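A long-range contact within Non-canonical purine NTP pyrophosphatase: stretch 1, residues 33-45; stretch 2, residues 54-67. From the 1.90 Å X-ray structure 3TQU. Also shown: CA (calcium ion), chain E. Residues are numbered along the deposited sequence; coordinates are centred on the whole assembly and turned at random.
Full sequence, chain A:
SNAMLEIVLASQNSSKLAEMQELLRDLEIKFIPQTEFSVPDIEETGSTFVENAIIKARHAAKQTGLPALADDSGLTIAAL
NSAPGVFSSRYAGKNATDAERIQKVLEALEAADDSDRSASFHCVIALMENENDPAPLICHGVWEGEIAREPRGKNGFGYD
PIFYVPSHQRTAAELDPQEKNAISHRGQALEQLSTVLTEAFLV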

# COMPACT_ATOMS: atom_id res chain seq x y z
N PRO A 33 -17.37 -5.47 14.13
CA PRO A 33 -16.09 -5.70 14.80
C PRO A 33 -15.75 -7.19 14.81
O PRO A 33 -16.65 -8.02 14.97
N GLN A 34 -14.48 -7.53 14.62
CA GLN A 34 -14.09 -8.93 14.55
C GLN A 34 -14.45 -9.67 15.84
O GLN A 34 -14.63 -10.88 15.83
N THR A 35 -14.56 -8.92 16.94
CA THR A 35 -14.93 -9.52 18.22
C THR A 35 -16.31 -10.17 18.18
O THR A 35 -16.61 -11.03 19.01
N GLU A 36 -17.14 -9.77 17.23
CA GLU A 36 -18.48 -10.34 17.10
C GLU A 36 -18.45 -11.72 16.46
O GLU A 36 -19.47 -12.41 16.39
N PHE A 37 -17.27 -12.09 15.98
CA PHE A 37 -17.02 -13.42 15.42
C PHE A 37 -16.05 -14.17 16.31
O PHE A 37 -15.58 -15.25 15.95
N SER A 38 -15.75 -13.59 17.46
CA SER A 38 -14.78 -14.15 18.40
C SER A 38 -13.41 -14.35 17.77
O SER A 38 -12.73 -15.34 18.05
N VAL A 39 -13.01 -13.41 16.92
CA VAL A 39 -11.67 -13.42 16.33
C VAL A 39 -10.67 -12.79 17.29
O VAL A 39 -10.86 -11.66 17.73
N PRO A 40 -9.60 -13.52 17.62
CA PRO A 40 -8.57 -12.97 18.50
C PRO A 40 -7.67 -11.98 17.77
O PRO A 40 -7.58 -12.03 16.54
N ASP A 41 -7.02 -11.09 18.51
CA ASP A 41 -6.03 -10.19 17.92
C ASP A 41 -4.87 -11.01 17.37
O ASP A 41 -4.52 -12.06 17.92
N ILE A 42 -4.28 -10.53 16.28
CA ILE A 42 -3.09 -11.15 15.72
C ILE A 42 -1.92 -10.18 15.90
O ILE A 42 -2.11 -8.97 15.86
N GLU A 43 -0.72 -10.72 16.10
CA GLU A 43 0.45 -9.89 16.37
C GLU A 43 0.90 -9.08 15.15
O GLU A 43 1.01 -9.60 14.04
N GLU A 44 1.15 -7.79 15.36
CA GLU A 44 1.70 -6.94 14.31
C GLU A 44 3.21 -7.11 14.22
O GLU A 44 3.95 -6.68 15.11
N THR A 45 3.67 -7.74 13.15
CA THR A 45 5.07 -8.08 13.01
C THR A 45 5.75 -7.37 11.84
O THR A 45 6.93 -7.59 11.56
N ILE A 54 -2.39 -4.97 6.49
CA ILE A 54 -2.72 -6.16 5.72
C ILE A 54 -2.78 -7.40 6.61
O ILE A 54 -3.71 -8.21 6.51
N ILE A 55 -1.79 -7.54 7.49
CA ILE A 55 -1.73 -8.68 8.39
C ILE A 55 -3.03 -8.82 9.17
O ILE A 55 -3.57 -9.92 9.32
N LYS A 56 -3.55 -7.70 9.66
CA LYS A 56 -4.73 -7.71 10.52
C LYS A 56 -6.02 -7.89 9.72
O LYS A 56 -6.93 -8.59 10.16
N ALA A 57 -6.08 -7.29 8.54
CA ALA A 57 -7.25 -7.45 7.68
C ALA A 57 -7.35 -8.87 7.13
O ALA A 57 -8.42 -9.46 7.10
N ARG A 58 -6.22 -9.42 6.69
CA ARG A 58 -6.21 -10.77 6.15
C ARG A 58 -6.63 -11.78 7.21
O ARG A 58 -7.34 -12.75 6.91
N HIS A 59 -6.18 -11.56 8.44
CA HIS A 59 -6.53 -12.43 9.56
C HIS A 59 -8.03 -12.42 9.79
O HIS A 59 -8.66 -13.48 9.86
N ALA A 60 -8.60 -11.23 9.90
CA ALA A 60 -10.03 -11.08 10.13
C ALA A 60 -10.85 -11.73 9.02
O ALA A 60 -11.85 -12.41 9.28
N ALA A 61 -10.42 -11.53 7.77
CA ALA A 61 -11.12 -12.09 6.62
C ALA A 61 -11.05 -13.61 6.61
O ALA A 61 -12.02 -14.30 6.29
N LYS A 62 -9.88 -14.13 6.96
CA LYS A 62 -9.65 -15.57 7.00
C LYS A 62 -10.61 -16.24 7.99
O LYS A 62 -11.25 -17.24 7.66
N GLN A 63 -10.71 -15.68 9.19
CA GLN A 63 -11.51 -16.29 10.24
C GLN A 63 -13.02 -16.13 10.04
O GLN A 63 -13.80 -17.01 10.40
N THR A 64 -13.43 -15.00 9.46
CA THR A 64 -14.85 -14.69 9.34
C THR A 64 -15.47 -15.10 8.00
O THR A 64 -16.67 -15.36 7.92
N GLY A 65 -14.65 -15.15 6.95
CA GLY A 65 -15.16 -15.46 5.63
C GLY A 65 -15.77 -14.24 4.95
O GLY A 65 -16.32 -14.35 3.85
N LEU A 66 -15.67 -13.09 5.60
CA LEU A 66 -16.19 -11.84 5.04
C LEU A 66 -15.04 -10.93 4.62
O LEU A 66 -13.90 -11.15 5.03
N PRO A 67 -15.34 -9.90 3.81
CA PRO A 67 -14.34 -8.85 3.55
C PRO A 67 -13.93 -8.23 4.88
O PRO A 67 -14.74 -8.20 5.80

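The strongest polar link between the stretches is the salt bridge from Lys 56 NZ to Glu 44 OE2, 2.8 Å long. Neither CA-to-CB bond points at the other stretch: both leave sideways, each with chi1 m and chi2 t, and their ends then converge. The same carboxylate chelates the calcium ion, with Glu 44 OE1 at 2.7 Å and OE2 at 2.8 Å from the calcium ion, so OE2 serves metal and ammonium; five waters and one atom from elsewhere in the structure complete the shell.

Farther along the helix, His 59 (chi1 t) points toward the loop and donates from NE2 to Pro 40 O at 3.0 Å, the acceptor lying near the ring plane. This leaves a ring face free for Ile 42, whose CB sits 3.9 Å from the ring centroid in a CH-pi contact. Water 1 adds a bridge, donating to Gln 34 OE1 and Lys 56 O.

Apolar packing flanks these bonds. Ile 42 (t, t) extends CD1 to within 4.0 Å of Ile 55 CG2. Val 39 (t) places CG2 3.7 Å from Thr 64 CG2, and that methyl also covers a face of the Phe 37 ring (chi1 m). Thr 64, rotamer p, donates OG1 to Ala 60 O at 2.7 Å. Phe 37 CZ meets Leu 66 CD1 at 3.6 Å.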

# COMPACT_ATOMS: atom_id res chain seq x y z
CB PRO A 33 -16.35 -5.20 16.23
CG PRO A 33 -17.48 -4.23 16.09
CD PRO A 33 -18.34 -4.78 14.99
CB GLN A 34 -12.60 -9.08 14.24
CG GLN A 34 -11.66 -8.60 15.33
CD GLN A 34 -10.21 -8.77 14.94
OE1 GLN A 34 -9.88 -8.93 13.77
NE2 GLN A 34 -9.32 -8.74 15.94
CB THR A 35 -14.90 -8.48 19.35
OG1 THR A 35 -15.64 -7.32 18.94
CG2 THR A 35 -13.46 -8.08 19.66
CB GLU A 36 -19.39 -9.39 16.31
CG GLU A 36 -19.85 -8.19 17.12
CD GLU A 36 -20.67 -8.59 18.33
OE1 GLU A 36 -21.79 -9.11 18.13
OE2 GLU A 36 -20.21 -8.38 19.47
CB PHE A 37 -16.42 -13.30 14.01
CG PHE A 37 -17.36 -12.72 13.00
CD1 PHE A 37 -18.10 -13.55 12.17
CD2 PHE A 37 -17.51 -11.35 12.86
CE1 PHE A 37 -18.97 -13.02 11.23
CE2 PHE A 37 -18.37 -10.82 11.93
CZ PHE A 37 -19.10 -11.65 11.11
CB SER A 38 -15.31 -15.46 18.99
OG SER A 38 -16.48 -15.23 19.74
CB VAL A 39 -11.64 -12.65 15.00
CG1 VAL A 39 -10.23 -12.65 14.42
CG2 VAL A 39 -12.63 -13.26 14.01
CB PRO A 40 -7.76 -14.21 18.90
CG PRO A 40 -7.91 -15.13 17.75
CD PRO A 40 -9.30 -14.90 17.20
CB ASP A 41 -5.50 -9.21 18.96
CG ASP A 41 -6.49 -8.11 19.30
OD1 ASP A 41 -7.66 -8.19 18.85
OD2 ASP A 41 -6.11 -7.16 20.02
CB ILE A 42 -3.27 -11.49 14.23
CG1 ILE A 42 -2.05 -12.24 13.70
CG2 ILE A 42 -3.54 -10.23 13.42
CD1 ILE A 42 -2.23 -12.78 12.29
CB GLU A 43 1.61 -10.75 16.87
CG GLU A 43 2.87 -9.96 17.19
CD GLU A 43 4.02 -10.84 17.63
OE1 GLU A 43 3.82 -12.07 17.75
OE2 GLU A 43 5.13 -10.31 17.85
CB GLU A 44 1.35 -5.48 14.58
CG GLU A 44 -0.12 -5.16 14.42
CD GLU A 44 -0.46 -3.77 14.90
OE1 GLU A 44 -0.04 -3.41 16.02
OE2 GLU A 44 -1.13 -3.03 14.15
CB THR A 45 5.25 -9.60 12.83
OG1 THR A 45 4.51 -10.04 11.68
CG2 THR A 45 4.73 -10.34 14.05
CB ILE A 54 -1.73 -6.39 4.57
CG1 ILE A 54 -1.97 -5.34 3.48
CG2 ILE A 54 -1.90 -7.78 3.99
CD1 ILE A 54 -0.88 -5.27 2.44
CB ILE A 55 -0.55 -8.57 9.38
CG1 ILE A 55 0.78 -8.86 8.67
CG2 ILE A 55 -0.74 -9.51 10.56
CD1 ILE A 55 2.00 -8.68 9.54
CB LYS A 56 -4.77 -6.44 11.37
CG LYS A 56 -3.57 -6.30 12.31
CD LYS A 56 -3.73 -5.15 13.28
CE LYS A 56 -3.82 -3.81 12.56
NZ LYS A 56 -3.84 -2.68 13.53
CB ALA A 57 -7.23 -6.42 6.55
CB ARG A 58 -4.83 -11.15 5.61
CG ARG A 58 -4.80 -12.57 5.04
CD ARG A 58 -3.40 -13.16 5.03
NE ARG A 58 -2.49 -12.45 4.15
CZ ARG A 58 -1.42 -11.78 4.58
NH1 ARG A 58 -1.14 -11.74 5.87
NH2 ARG A 58 -0.64 -11.16 3.72
CB HIS A 59 -5.80 -11.96 10.83
CG HIS A 59 -6.16 -12.74 12.05
ND1 HIS A 59 -5.91 -14.09 12.18
CD2 HIS A 59 -6.73 -12.35 13.22
CE1 HIS A 59 -6.32 -14.50 13.37
NE2 HIS A 59 -6.83 -13.46 14.02
CB ALA A 60 -10.40 -9.61 10.28
CB ALA A 61 -10.55 -11.53 5.32
CB LYS A 62 -8.21 -15.86 7.40
CG LYS A 62 -7.83 -17.33 7.33
CD LYS A 62 -6.43 -17.55 7.87
CE LYS A 62 -5.98 -18.99 7.68
NZ LYS A 62 -5.93 -19.34 6.23
CB GLN A 63 -11.11 -15.73 11.61
CG GLN A 63 -9.62 -15.79 11.86
CD GLN A 63 -9.04 -17.15 11.55
OE1 GLN A 63 -7.99 -17.26 10.91
NE2 GLN A 63 -9.70 -18.21 12.02
CB THR A 64 -15.13 -13.19 9.58
OG1 THR A 64 -14.48 -12.42 8.56
CG2 THR A 64 -14.61 -12.77 10.94
CB LEU A 66 -17.04 -11.11 6.08
CG LEU A 66 -18.39 -11.70 6.52
CD1 LEU A 66 -19.00 -10.80 7.58
CD2 LEU A 66 -19.33 -11.85 5.34
CB PRO A 67 -15.12 -7.83 2.72
CG PRO A 67 -16.23 -8.61 2.10
CD PRO A 67 -16.60 -9.66 3.10
CA CA E . -0.35 -0.73 15.55
O HOH W 1 -7.36 -8.98 12.82
O HOH W 2 0.57 -0.29 17.97
O HOH W 3 -0.55 1.86 15.77
O HOH W 4 -2.83 -0.40 15.31
O HOH W 5 -1.88 -1.26 17.66
O HOH W 6 2.04 -0.65 14.44